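Local coordinates for fatty acid-binding protein TM_1468 (Thermotoga maritima, PDB 1MGP), which binds long-chain fatty acids such as palmitate and may take part in lipid transport or fatty acid metabolism, at residues G259-A262 with D263-G267. Sequence-based numbering, arbitrary orientation.
Sequences GVHA and DNEAG
The turn from strand 254-261 into helix 265-275, within a beta-alpha-beta unit, is bridged by H261, whose ring reaches from the last strand residue to the backbone of N264 and E265. CG of H261 sits between its own backbone N and carbonyl carbon (chi1 69°), a rotation that turns ND1 toward N264 N and one ring face toward E265. ND1 there accepts a nearly straight hydrogen bond from N264 N at 2.9 Å (164° at the hydrogen), although the donor lies 25° out of the ring plane; the bond is consistent with ND1 being unprotonated. Over one face lie E265 N, displaced toward the ring's rim, and E265 CB, which makes a CH-pi contact 4.2 Å from the centroid. At the ring edge, a water lies 2.5 Å from H261 NE2 and gives a weak bond to E265 OE2. N264 is the N-cap, its OD1 accepting from G267 N at 2.9 Å with the donor well above the carbonyl plane, while its ND2 bonds to G300 O. D263 OD2 forms a salt bridge with R80 NE. Replacing H261 by alanine removes the imidazole, which would probably leave N264 N without its side-chain acceptor and E265 CB without the ring it packs on. The arrangement is that of a strand-to-helix turn with an asparagine N-cap, here in a parallel beta-alpha-beta crossover leading to strand 280-288.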
loop_
_atom_site.group_PDB
_atom_site.type_symbol
_atom_site.label_atom_id
_atom_site.label_comp_id
_atom_site.label_asym_id
_atom_site.label_seq_id
_atom_site.Cartn_x
_atom_site.Cartn_y
_atom_site.Cartn_z
ATOM N N GLY A 259 8.533 -1.449 -5.549
ATOM C CA GLY A 259 8.252 -2.828 -5.896
ATOM C C GLY A 259 7.847 -3.540 -4.620
ATOM O O GLY A 259 8.483 -3.358 -3.579
ATOM N N VAL A 260 6.779 -4.326 -4.675
ATOM C CA VAL A 260 6.337 -5.047 -3.491
ATOM C C VAL A 260 6.304 -6.536 -3.767
ATOM O O VAL A 260 6.181 -6.963 -4.920
ATOM C CB VAL A 260 4.935 -4.564 -3.009
ATOM C CG1 VAL A 260 5.021 -3.098 -2.579
ATOM C CG2 VAL A 260 3.899 -4.727 -4.113
ATOM N N HIS A 261 6.432 -7.324 -2.705
ATOM C CA HIS A 261 6.425 -8.771 -2.826
ATOM C C HIS A 261 5.983 -9.397 -1.512
ATOM O O HIS A 261 6.157 -8.810 -0.444
ATOM C CB HIS A 261 7.830 -9.272 -3.185
ATOM C CG HIS A 261 8.828 -9.110 -2.079
ATOM N ND1 HIS A 261 9.077 -10.097 -1.149
ATOM C CD2 HIS A 261 9.611 -8.061 -1.730
ATOM C CE1 HIS A 261 9.970 -9.664 -0.277
ATOM N NE2 HIS A 261 10.310 -8.432 -0.607
ATOM N N ALA A 262 5.392 -10.585 -1.602
ATOM C CA ALA A 262 4.963 -11.318 -0.419
ATOM C C ALA A 262 5.889 -12.528 -0.339
ATOM O O ALA A 262 5.570 -13.609 -0.844
ATOM C CB ALA A 262 3.507 -11.763 -0.560
ATOM N N ASP A 263 7.047 -12.316 0.276
ATOM C CA ASP A 263 8.057 -13.353 0.439
ATOM C C ASP A 263 8.550 -13.878 -0.906
ATOM O O ASP A 263 8.629 -15.082 -1.124
ATOM C CB ASP A 263 7.507 -14.504 1.287
ATOM C CG ASP A 263 8.600 -15.443 1.776
ATOM O OD1 ASP A 263 9.771 -15.012 1.843
ATOM O OD2 ASP A 263 8.287 -16.604 2.108
ATOM N N ASN A 264 8.874 -12.957 -1.808
ATOM C CA ASN A 264 9.386 -13.314 -3.128
ATOM C C ASN A 264 10.212 -12.137 -3.625
ATOM O O ASN A 264 9.859 -11.480 -4.607
ATOM C CB ASN A 264 8.238 -13.588 -4.106
ATOM C CG ASN A 264 8.732 -14.136 -5.432
ATOM O OD1 ASN A 264 9.937 -14.171 -5.684
ATOM N ND2 ASN A 264 7.806 -14.561 -6.287
ATOM N N GLU A 265 11.317 -11.875 -2.938
ATOM C CA GLU A 265 12.175 -10.754 -3.290
ATOM C C GLU A 265 12.781 -10.871 -4.683
ATOM O O GLU A 265 12.825 -9.896 -5.430
ATOM C CB GLU A 265 13.287 -10.598 -2.252
ATOM C CG GLU A 265 14.154 -9.372 -2.475
ATOM C CD GLU A 265 15.111 -9.121 -1.330
ATOM O OE1 GLU A 265 15.954 -9.999 -1.052
ATOM O OE2 GLU A 265 15.014 -8.043 -0.705
ATOM N N ALA A 266 13.253 -12.060 -5.032
ATOM C CA ALA A 266 13.852 -12.270 -6.343
ATOM C C ALA A 266 12.824 -11.965 -7.433
ATOM O O ALA A 266 13.163 -11.444 -8.498
ATOM C CB ALA A 266 14.346 -13.710 -6.464
ATOM N N GLY A 267 11.565 -12.292 -7.156
ATOM C CA GLY A 267 10.506 -12.045 -8.116
ATOM C C GLY A 267 10.290 -10.573 -8.421
ATOM O O GLY A 267 10.122 -10.197 -9.580
HETATM O O HOH W 1 12.098 -7.124 0.642
#